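Local coordinates for protein 3'-5'-exonuclease (Saccharomyces cerevisiae, PDB 3E2V) that probably cuts double-stranded DNA as an endonuclease and trims it from the 3' to the 5' end as a magnesium-binding exonuclease of the TatD family, at residues I87-P91 with I162-Y166. Sequence-based numbering, arbitrary orientation.
Sequences IGVHP and IGLDY
The Pro91 ring lies with one face against the carbonyl oxygen of Gly163, while the His90 imidazole turns an edge to the Asp165 carboxylate. Gly163 O sits over the ring face, displaced toward CG, 3.6 Å from Pro91 CG and about equally far from Pro91 CB and CD. Pro91 CG also meets Asp165 N and Asp165 CB, each at 3.8 Å, so the pyrrolidine packs along the backbone of 163-165. Asp165 CG stands anti to its amide nitrogen (chi1 -169°), which brings OD2 to the edge of the histidine ring. Asp165 OD2 lies near the imidazole plane, 4.2 Å from His90 CE1, but its strong partners are Arg204, by a salt bridge, and His202. The His202 ring also meets that of His90, planes at about 50°, and His90 ND1 accepts a bond from the Cys92 amide. Replacing Pro91 with an alanine takes away CG and CD, and would probably open a gap against Asp165 CB and loosen the backbone angle here.

Back from the strand end, Ile162 CG2 touches Val89 O at 3.5 Å. A side chain on Gly88 would crowd this methyl; Gly163 has backbone angles that a beta carbon would not tolerate. One water joins the two backbones, 2.8 Å from Val89 O, to which it can donate, and accepting from Gly163 N (3.0 Å). The segments run nearly parallel, 13° apart, as expected where neighbouring parallel strands 82-87 and 156-165 end in a TIM barrel. At these carboxyl ends the His90 side chain lies about 6 Å from the magnesium ion, which His253 and Asp303 hold, and packs against Glu161, seen to bind magnesium in this protein though not in this chain, placing the contact beside the metal site of this TatD-type hydrolase.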
loop_
_atom_site.group_PDB
_atom_site.type_symbol
_atom_site.label_atom_id
_atom_site.label_comp_id
_atom_site.label_asym_id
_atom_site.label_seq_id
_atom_site.Cartn_x
_atom_site.Cartn_y
_atom_site.Cartn_z
ATOM N N ILE A 87 8.477 -3.060 -3.445
ATOM C CA ILE A 87 9.674 -3.414 -2.663
ATOM C C ILE A 87 10.046 -2.222 -1.802
ATOM O O ILE A 87 10.175 -1.106 -2.297
ATOM C CB ILE A 87 10.874 -3.751 -3.560
ATOM C CG1 ILE A 87 10.555 -4.948 -4.467
ATOM C CG2 ILE A 87 12.129 -4.009 -2.691
ATOM C CD1 ILE A 87 11.662 -5.259 -5.486
ATOM N N GLY A 88 10.224 -2.470 -0.517
ATOM C CA GLY A 88 10.558 -1.393 0.421
ATOM C C GLY A 88 10.475 -1.859 1.850
ATOM O O GLY A 88 10.038 -2.971 2.114
ATOM N N VAL A 89 10.922 -1.006 2.769
ATOM C CA VAL A 89 10.863 -1.316 4.209
ATOM C C VAL A 89 10.021 -0.276 4.935
ATOM O O VAL A 89 10.337 0.910 4.913
ATOM C CB VAL A 89 12.268 -1.409 4.852
ATOM C CG1 VAL A 89 12.178 -1.850 6.305
ATOM C CG2 VAL A 89 13.124 -2.386 4.074
ATOM N N HIS A 90 8.937 -0.745 5.537
ATOM C CA HIS A 90 7.913 0.061 6.204
ATOM C C HIS A 90 8.470 0.532 7.548
ATOM O O HIS A 90 9.358 -0.109 8.106
ATOM C CB HIS A 90 6.737 -0.914 6.368
ATOM C CG HIS A 90 5.509 -0.387 7.027
ATOM N ND1 HIS A 90 5.441 -0.079 8.366
ATOM C CD2 HIS A 90 4.246 -0.271 6.554
ATOM C CE1 HIS A 90 4.204 0.267 8.680
ATOM N NE2 HIS A 90 3.456 0.140 7.601
ATOM N N PRO A 91 7.969 1.666 8.062
ATOM C CA PRO A 91 8.428 2.122 9.374
ATOM C C PRO A 91 8.327 1.052 10.491
ATOM O O PRO A 91 9.145 1.107 11.426
ATOM C CB PRO A 91 7.543 3.355 9.652
ATOM C CG PRO A 91 6.404 3.246 8.657
ATOM C CD PRO A 91 7.017 2.614 7.452
ATOM N N ILE A 162 7.009 2.718 2.208
ATOM C CA ILE A 162 7.961 3.467 3.034
ATOM C C ILE A 162 7.287 4.712 3.598
ATOM O O ILE A 162 6.351 5.244 2.997
ATOM C CB ILE A 162 9.244 3.842 2.249
ATOM C CG1 ILE A 162 8.927 4.718 1.031
ATOM C CG2 ILE A 162 9.987 2.568 1.801
ATOM C CD1 ILE A 162 10.175 5.240 0.297
ATOM N N GLY A 163 7.740 5.161 4.759
ATOM C CA GLY A 163 7.176 6.373 5.327
ATOM C C GLY A 163 7.338 6.432 6.818
ATOM O O GLY A 163 8.360 6.000 7.361
ATOM N N LEU A 164 6.312 6.962 7.478
ATOM C CA LEU A 164 6.361 7.212 8.918
ATOM C C LEU A 164 5.083 6.723 9.575
ATOM O O LEU A 164 3.996 6.887 9.004
ATOM C CB LEU A 164 6.543 8.711 9.188
ATOM C CG LEU A 164 7.777 9.402 8.611
ATOM C CD1 LEU A 164 7.781 10.892 8.956
ATOM C CD2 LEU A 164 9.040 8.767 9.164
ATOM N N ASP A 165 5.200 6.141 10.769
ATOM C CA ASP A 165 4.028 5.681 11.511
ATOM C C ASP A 165 4.226 5.943 12.983
ATOM O O ASP A 165 4.856 5.164 13.682
ATOM C CB ASP A 165 3.797 4.189 11.266
ATOM C CG ASP A 165 2.447 3.705 11.799
ATOM O OD1 ASP A 165 1.909 4.300 12.749
ATOM O OD2 ASP A 165 1.911 2.723 11.243
ATOM N N TYR A 166 3.671 7.052 13.436
ATOM C CA TYR A 166 3.853 7.499 14.815
ATOM C C TYR A 166 2.864 6.835 15.775
ATOM O O TYR A 166 2.915 7.104 16.972
ATOM C CB TYR A 166 3.814 9.025 14.879
ATOM C CG TYR A 166 5.044 9.708 14.253
ATOM C CD1 TYR A 166 6.049 8.966 13.626
ATOM C CD2 TYR A 166 5.199 11.094 14.300
ATOM C CE1 TYR A 166 7.167 9.592 13.053
ATOM C CE2 TYR A 166 6.326 11.734 13.729
ATOM C CZ TYR A 166 7.299 10.972 13.118
ATOM O OH TYR A 166 8.395 11.584 12.564
HETATM O O HOH W 1 10.147 3.611 5.641
#